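Alpha,alpha-trehalose-phosphate synthase (UDP-forming) (Burkholderia xenovorans, PDB 5V0T) is a glycosyltransferase of family 20 with the two-domain GT-B architecture, modelled here with uridine-5'-diphosphate and 6-O-phosphono-alpha-D-glucopyranose bound. Local coordinates at residues D276-S281 against Y349-Y354; G283-F288 against Q322-Q327. All coordinates share one frame; numbering follows the deposited sequence.

Interaction 1 (D276-S281 against Y349-Y354). With UDP (uridine-5'-diphosphate), chain I; OXD (oxalic acid), chain O; G6P (6-O-phosphono-alpha-D-glucopyranose), chain J.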
loop_
_atom_site.group_PDB
_atom_site.type_symbol
_atom_site.label_atom_id
_atom_site.label_comp_id
_atom_site.label_asym_id
_atom_site.label_seq_id
_atom_site.Cartn_x
_atom_site.Cartn_y
_atom_site.Cartn_z
ATOM N N ASP A 276 2.952 -1.603 10.236
ATOM C CA ASP A 276 1.690 -1.295 9.562
ATOM C C ASP A 276 1.221 0.084 9.983
ATOM O O ASP A 276 1.129 0.338 11.183
ATOM C CB ASP A 276 0.564 -2.278 9.945
ATOM C CG ASP A 276 0.926 -3.729 9.745
ATOM O OD1 ASP A 276 1.735 -4.261 10.537
ATOM O OD2 ASP A 276 0.350 -4.357 8.822
ATOM N N ARG A 277 0.851 0.951 9.033
ATOM C CA ARG A 277 -0.037 2.049 9.413
ATOM C C ARG A 277 -1.187 1.463 10.232
ATOM O O ARG A 277 -1.658 0.357 9.949
ATOM C CB ARG A 277 -0.574 2.778 8.175
ATOM C CG ARG A 277 0.450 3.632 7.404
ATOM C CD ARG A 277 -0.236 4.367 6.208
ATOM N NE ARG A 277 -0.917 3.397 5.359
ATOM C CZ ARG A 277 -2.228 3.165 5.369
ATOM N NH1 ARG A 277 -3.042 3.876 6.143
ATOM N NH2 ARG A 277 -2.721 2.218 4.589
ATOM N N LEU A 278 -1.609 2.163 11.288
ATOM C CA LEU A 278 -2.687 1.628 12.127
ATOM C C LEU A 278 -4.022 1.886 11.417
ATOM O O LEU A 278 -4.838 2.736 11.788
ATOM C CB LEU A 278 -2.641 2.201 13.543
ATOM C CG LEU A 278 -3.146 1.243 14.643
ATOM C CD1 LEU A 278 -2.938 1.808 16.054
ATOM C CD2 LEU A 278 -4.652 0.917 14.454
ATOM N N ASP A 279 -4.230 1.094 10.375
ATOM C CA ASP A 279 -5.392 1.141 9.509
ATOM C C ASP A 279 -6.260 -0.089 9.780
ATOM O O ASP A 279 -5.737 -1.177 10.038
ATOM C CB ASP A 279 -4.914 1.182 8.049
ATOM C CG ASP A 279 -5.994 1.611 7.081
ATOM O OD1 ASP A 279 -7.075 0.979 7.035
ATOM O OD2 ASP A 279 -5.759 2.609 6.367
ATOM N N TYR A 280 -7.590 0.067 9.722
ATOM C CA TYR A 280 -8.440 -1.111 9.894
ATOM C C TYR A 280 -8.249 -2.142 8.776
ATOM O O TYR A 280 -8.595 -3.314 8.954
ATOM C CB TYR A 280 -9.918 -0.698 10.004
ATOM C CG TYR A 280 -10.397 0.289 8.960
ATOM C CD1 TYR A 280 -10.637 -0.107 7.654
ATOM C CD2 TYR A 280 -10.601 1.622 9.286
ATOM C CE1 TYR A 280 -11.097 0.804 6.696
ATOM C CE2 TYR A 280 -11.036 2.535 8.347
ATOM C CZ TYR A 280 -11.287 2.123 7.060
ATOM O OH TYR A 280 -11.734 3.051 6.147
ATOM N N SER A 281 -7.681 -1.751 7.638
ATOM C CA SER A 281 -7.408 -2.726 6.583
ATOM C C SER A 281 -6.323 -3.732 6.963
ATOM O O SER A 281 -6.211 -4.773 6.307
ATOM C CB SER A 281 -6.973 -2.002 5.303
ATOM O OG SER A 281 -5.689 -1.407 5.523
ATOM N N TYR A 349 4.178 -2.600 21.546
ATOM C CA TYR A 349 3.324 -1.832 20.651
ATOM C C TYR A 349 3.837 -0.400 20.645
ATOM O O TYR A 349 4.000 0.206 21.711
ATOM C CB TYR A 349 1.859 -1.917 21.104
ATOM C CG TYR A 349 0.940 -0.842 20.538
ATOM C CD1 TYR A 349 0.609 -0.818 19.186
ATOM C CD2 TYR A 349 0.406 0.140 21.363
ATOM C CE1 TYR A 349 -0.238 0.172 18.669
ATOM C CE2 TYR A 349 -0.423 1.140 20.861
ATOM C CZ TYR A 349 -0.755 1.139 19.515
ATOM O OH TYR A 349 -1.575 2.114 19.018
ATOM N N ILE A 350 4.149 0.123 19.460
ATOM C CA ILE A 350 4.749 1.447 19.350
ATOM C C ILE A 350 3.979 2.210 18.282
ATOM O O ILE A 350 3.978 1.811 17.111
ATOM C CB ILE A 350 6.249 1.391 19.004
ATOM C CG1 ILE A 350 6.997 0.458 19.958
ATOM C CG2 ILE A 350 6.891 2.791 19.145
ATOM C CD1 ILE A 350 8.475 0.393 19.664
ATOM N N HIS A 351 3.333 3.302 18.685
ATOM C CA HIS A 351 2.439 4.060 17.812
ATOM C C HIS A 351 3.181 5.268 17.237
ATOM O O HIS A 351 2.829 6.426 17.477
ATOM C CB HIS A 351 1.178 4.459 18.595
ATOM C CG HIS A 351 0.090 5.076 17.765
ATOM N ND1 HIS A 351 -0.382 4.506 16.603
ATOM C CD2 HIS A 351 -0.620 6.220 17.938
ATOM C CE1 HIS A 351 -1.347 5.263 16.102
ATOM N NE2 HIS A 351 -1.502 6.316 16.886
ATOM N N LYS A 352 4.245 4.975 16.477
ATOM C CA LYS A 352 5.153 5.988 15.937
ATOM C C LYS A 352 5.741 5.520 14.608
ATOM O O LYS A 352 5.849 4.323 14.347
ATOM C CB LYS A 352 6.309 6.308 16.917
ATOM C CG LYS A 352 5.872 7.025 18.194
ATOM C CD LYS A 352 7.054 7.389 19.086
ATOM C CE LYS A 352 7.105 6.522 20.344
ATOM N NZ LYS A 352 8.180 6.964 21.288
ATOM N N GLN A 353 6.146 6.479 13.777
ATOM C CA GLN A 353 6.795 6.172 12.508
ATOM C C GLN A 353 8.299 6.035 12.708
ATOM O O GLN A 353 8.889 6.672 13.584
ATOM C CB GLN A 353 6.517 7.259 11.458
ATOM N N TYR A 354 8.912 5.189 11.882
ATOM C CA TYR A 354 10.350 4.974 11.889
ATOM C C TYR A 354 10.915 5.206 10.496
ATOM O O TYR A 354 10.223 5.066 9.486
ATOM C CB TYR A 354 10.701 3.551 12.347
ATOM C CG TYR A 354 10.594 3.360 13.833
ATOM C CD1 TYR A 354 9.351 3.276 14.460
ATOM C CD2 TYR A 354 11.739 3.278 14.619
ATOM C CE1 TYR A 354 9.251 3.103 15.823
ATOM C CE2 TYR A 354 11.653 3.114 15.987
ATOM C CZ TYR A 354 10.411 3.016 16.582
ATOM O OH TYR A 354 10.322 2.851 17.945
HETATM N N1 UDP I . 7.076 2.677 6.368
HETATM C C2 UDP I . 8.010 3.608 6.793
HETATM N N3 UDP I . 7.957 3.922 8.121
HETATM C C4 UDP I . 7.086 3.408 9.056
HETATM C C5 UDP I . 6.148 2.443 8.545
HETATM C C6 UDP I . 6.182 2.107 7.247
HETATM O O2 UDP I . 8.818 4.127 6.043
HETATM O O4 UDP I . 7.166 3.791 10.230
HETATM C "C1'" UDP I . 7.097 2.297 4.952
HETATM C "C2'" UDP I . 7.387 0.816 4.722
HETATM O "O2'" UDP I . 8.788 0.596 4.717
HETATM C "C3'" UDP I . 6.744 0.605 3.350
HETATM C "C4'" UDP I . 5.526 1.535 3.404
HETATM O "O4'" UDP I . 5.816 2.526 4.413
HETATM O "O3'" UDP I . 7.592 0.997 2.275
HETATM C "C5'" UDP I . 4.214 0.865 3.715
HETATM O "O5'" UDP I . 3.708 0.322 2.481
HETATM P PA UDP I . 2.726 -0.919 2.468
HETATM O O1A UDP I . 3.225 -2.021 3.381
HETATM O O2A UDP I . 2.528 -1.295 1.047
HETATM O O3A UDP I . 1.378 -0.396 3.104
HETATM P PB UDP I . 0.550 0.954 3.032
HETATM O O1B UDP I . 0.820 1.473 1.617
HETATM O O2B UDP I . -0.909 0.462 3.135
HETATM O O3B UDP I . 0.944 1.897 4.107
HETATM C C1 OXD O . 10.645 6.826 18.300
HETATM C C2 OXD O . 11.464 6.966 17.100
HETATM O O3 OXD O . 10.839 7.586 19.274
HETATM O O4 OXD O . 12.653 7.332 17.219
HETATM O O5 OXD O . 9.776 5.935 18.328
HETATM O O6 OXD O . 10.958 6.700 15.987
HETATM C C1 G6P J . -1.757 3.740 0.859
HETATM C C2 G6P J . -2.424 4.435 -0.316
HETATM C C3 G6P J . -1.638 5.687 -0.713
HETATM C C4 G6P J . -1.479 6.589 0.514
HETATM C C5 G6P J . -0.830 5.798 1.651
HETATM C C6 G6P J . -0.618 6.693 2.873
HETATM O O1 G6P J . -0.463 3.341 0.427
HETATM O O2 G6P J . -2.532 3.515 -1.417
HETATM O O3 G6P J . -2.389 6.374 -1.728
HETATM O O4 G6P J . -0.634 7.712 0.189
HETATM O O5 G6P J . -1.633 4.648 1.966
HETATM O O6 G6P J . -1.865 7.288 3.269
HETATM P P G6P J . -1.990 8.892 3.346
HETATM O O1P G6P J . -1.195 9.319 4.554
HETATM O O2P G6P J . -3.470 9.138 3.438
HETATM O O3P G6P J . -1.376 9.393 2.058
#
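Tyr349, near the end of an edge strand, meets Leu278 through the rim of its phenol: methyl CD1 of Leu278 lies near the ring plane, 3.3 Å from Tyr349 OH and 4.1 Å from Tyr349 CE1. The hydroxyl itself is hydrogen-bonded with Glu329 OE1. His351 brings its imidazole to the same methyl, Leu278 CD1 lying 3.8 Å from His351 ND1 in an oblique approach. A chi1 of -172° carries the imidazole past the carbonyl side to the leucine, while ND1 bonds to the carbonyl of Ala311. Lys352 bends at chi3 to the oxalic acid, its NZ making a weak hydrogen bond there. At Tyr354 the backbone reads the uracil edge: Tyr354 N donates to UDP O4 (2.8 Å) and UDP N3 donates to Tyr354 O (2.9 Å). Oxalic acid O6 sits over the centre of one face of the Tyr354 ring. At the other end of the nucleotide, Arg277 donates from NE to UDP O3B (2.7 Å) and from NH2 to UDP O2B; Lys282 and others also bind UDP. The salt bridge of Arg277 NH1 with Asp279 OD2 (3.0 Å), near the guanidinium plane, should help fix the group's rotation. In this GT-B fold, a loop after one parallel strand meets the end of another and its following loop: neutral backbone groups hold the base, and a positive charge probably offsets the beta-phosphate's.

Interaction 2 (G283-F288 against Q322-Q327)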
loop_
_atom_site.group_PDB
_atom_site.type_symbol
_atom_site.label_atom_id
_atom_site.label_comp_id
_atom_site.label_asym_id
_atom_site.label_seq_id
_atom_site.Cartn_x
_atom_site.Cartn_y
_atom_site.Cartn_z
ATOM N N GLY A 283 -5.774 -5.692 9.575
ATOM C CA GLY A 283 -6.104 -6.859 10.384
ATOM C C GLY A 283 -5.325 -6.970 11.677
ATOM O O GLY A 283 -4.972 -8.081 12.094
ATOM N N LEU A 284 -5.086 -5.843 12.347
ATOM C CA LEU A 284 -4.210 -5.836 13.517
ATOM C C LEU A 284 -4.861 -6.490 14.738
ATOM O O LEU A 284 -4.155 -7.117 15.542
ATOM C CB LEU A 284 -3.770 -4.396 13.829
ATOM C CG LEU A 284 -2.974 -3.745 12.679
ATOM C CD1 LEU A 284 -2.688 -2.275 12.954
ATOM C CD2 LEU A 284 -1.649 -4.489 12.380
ATOM N N VAL A 285 -6.180 -6.374 14.905
ATOM C CA VAL A 285 -6.832 -7.052 16.030
ATOM C C VAL A 285 -6.720 -8.562 15.867
ATOM O O VAL A 285 -6.359 -9.275 16.809
ATOM C CB VAL A 285 -8.300 -6.606 16.177
ATOM C CG1 VAL A 285 -9.055 -7.525 17.183
ATOM C CG2 VAL A 285 -8.356 -5.151 16.661
ATOM N N GLU A 286 -6.998 -9.071 14.659
ATOM C CA GLU A 286 -6.891 -10.513 14.431
ATOM C C GLU A 286 -5.456 -10.977 14.619
ATOM O O GLU A 286 -5.205 -12.062 15.159
ATOM C CB GLU A 286 -7.368 -10.876 13.019
ATOM C CG GLU A 286 -8.875 -10.674 12.770
ATOM C CD GLU A 286 -9.241 -9.236 12.440
ATOM O OE1 GLU A 286 -8.354 -8.359 12.457
ATOM O OE2 GLU A 286 -10.426 -8.982 12.142
ATOM N N ARG A 287 -4.509 -10.168 14.161
ATOM C CA ARG A 287 -3.089 -10.467 14.303
ATOM C C ARG A 287 -2.688 -10.594 15.772
ATOM O O ARG A 287 -1.964 -11.525 16.159
ATOM C CB ARG A 287 -2.301 -9.356 13.617
ATOM C CG ARG A 287 -0.850 -9.556 13.614
ATOM C CD ARG A 287 -0.133 -8.494 12.864
ATOM N NE ARG A 287 -0.688 -8.217 11.538
ATOM C CZ ARG A 287 -0.222 -7.241 10.776
ATOM N NH1 ARG A 287 0.773 -6.512 11.253
ATOM N NH2 ARG A 287 -0.744 -6.978 9.570
ATOM N N PHE A 288 -3.135 -9.651 16.603
ATOM C CA PHE A 288 -2.845 -9.728 18.037
ATOM C C PHE A 288 -3.511 -10.952 18.660
ATOM O O PHE A 288 -2.909 -11.636 19.493
ATOM C CB PHE A 288 -3.308 -8.452 18.753
ATOM C CG PHE A 288 -2.362 -7.261 18.614
ATOM C CD1 PHE A 288 -1.593 -7.073 17.472
ATOM C CD2 PHE A 288 -2.269 -6.324 19.640
ATOM C CE1 PHE A 288 -0.742 -5.969 17.343
ATOM C CE2 PHE A 288 -1.423 -5.214 19.531
ATOM C CZ PHE A 288 -0.656 -5.041 18.371
ATOM N N GLN A 322 -9.514 6.586 14.709
ATOM C CA GLN A 322 -9.482 6.626 16.169
ATOM C C GLN A 322 -10.066 5.344 16.759
ATOM O O GLN A 322 -9.532 4.795 17.730
ATOM C CB GLN A 322 -10.251 7.854 16.671
ATOM C CG GLN A 322 -9.649 9.196 16.218
ATOM C CD GLN A 322 -10.682 10.336 16.112
ATOM O OE1 GLN A 322 -11.802 10.233 16.620
ATOM N NE2 GLN A 322 -10.296 11.426 15.433
ATOM N N ASP A 323 -11.153 4.840 16.170
ATOM C CA ASP A 323 -11.807 3.643 16.702
ATOM C C ASP A 323 -10.891 2.427 16.625
ATOM O O ASP A 323 -10.734 1.698 17.607
ATOM C CB ASP A 323 -13.114 3.360 15.946
ATOM C CG ASP A 323 -14.209 4.369 16.247
ATOM O OD1 ASP A 323 -14.189 4.998 17.326
ATOM O OD2 ASP A 323 -15.107 4.523 15.393
ATOM N N ILE A 324 -10.301 2.166 15.455
ATOM C CA ILE A 324 -9.451 0.975 15.355
ATOM C C ILE A 324 -8.241 1.113 16.266
ATOM O O ILE A 324 -7.752 0.117 16.820
ATOM C CB ILE A 324 -9.046 0.676 13.885
ATOM C CG1 ILE A 324 -8.181 -0.596 13.778
ATOM C CG2 ILE A 324 -8.302 1.858 13.226
ATOM C CD1 ILE A 324 -8.878 -1.884 14.328
ATOM N N ARG A 325 -7.740 2.338 16.460
ATOM C CA ARG A 325 -6.633 2.511 17.395
ATOM C C ARG A 325 -7.050 2.102 18.802
ATOM O O ARG A 325 -6.336 1.354 19.480
ATOM C CB ARG A 325 -6.127 3.957 17.392
ATOM C CG ARG A 325 -5.061 4.212 18.481
ATOM C CD ARG A 325 -4.741 5.723 18.626
ATOM N NE ARG A 325 -3.683 5.983 19.607
ATOM C CZ ARG A 325 -3.347 7.211 19.997
ATOM N NH1 ARG A 325 -3.991 8.256 19.485
ATOM N NH2 ARG A 325 -2.368 7.402 20.878
ATOM N N LEU A 326 -8.213 2.584 19.255
ATOM C CA LEU A 326 -8.698 2.232 20.585
ATOM C C LEU A 326 -8.864 0.728 20.740
ATOM O O LEU A 326 -8.497 0.156 21.778
ATOM C CB LEU A 326 -10.026 2.929 20.860
ATOM C CG LEU A 326 -10.005 4.436 21.090
ATOM C CD1 LEU A 326 -11.443 4.964 21.098
ATOM C CD2 LEU A 326 -9.294 4.754 22.416
ATOM N N GLN A 327 -9.428 0.077 19.725
ATOM C CA GLN A 327 -9.640 -1.359 19.822
ATOM C C GLN A 327 -8.312 -2.084 19.969
ATOM O O GLN A 327 -8.166 -2.950 20.840
ATOM C CB GLN A 327 -10.413 -1.872 18.608
ATOM C CG GLN A 327 -10.766 -3.352 18.737
ATOM C CD GLN A 327 -11.653 -3.889 17.628
ATOM O OE1 GLN A 327 -11.745 -3.315 16.535
ATOM N NE2 GLN A 327 -12.312 -5.012 17.909
#
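Val285, the second residue of helix 284-297, presses methyl CG2 against the side chain of Gln327, and this branch carries most of the contact. Two residues earlier, Gly283 occupies the N-cap position, right before the helix, with a positive phi of 57°, and its carbonyl accepts from Arg287 N in the first turn. Leu284 also faces the second helix, but its side chain packs beyond 322-327, on Leu328 and on Leu278. At Val285, CG2 lies 3.7 Å from Gln327 CG and equally near CD, so the valine leans on the aliphatic part and the amide carbon of the glutamine. CG of Gln327 is anti to the backbone N (chi1 -175°) and the chain runs on extended, crossing the valine at about a right angle. Ile324, one turn earlier on helix 319-339, supplies a second apolar surface, its CD1 standing 4.0 Å from Val285 CG2. Each of the two helices follows a strand of the parallel sheet, 270-275 and 305-310 respectively, and they pack side by side as neighbouring connections of the Rossmann-like domain. Further along, Arg287 turns elsewhere, its NE hydrogen-bonding to Thr372 OG1, and Phe288 sets its ring against Phe307, Leu328 and Ile335.

Overall arrangement
From the N terminus, the chain leaves strand 270-275 through 276-281 and enters helix 284-297 at 283-288. It then runs through strand 305-310 into helix 319-339, where 322-327 meets 283-288 and interaction 2 closes the inner loop. Strand 347-350 follows, and 349-354 returns to 276-281, so interaction 1 closes the outer loop, with interaction 2 nested inside it. Their centres are 10 Å apart and they touch directly: Asp276 OD1 and Arg287 NH1 form a 2.6 Å salt bridge, and Arg325 packs on His351. Together they join the ends of strands 270-275 and 347-350, where interaction 1 borders the nucleotide, to helices 284-297 and 319-339.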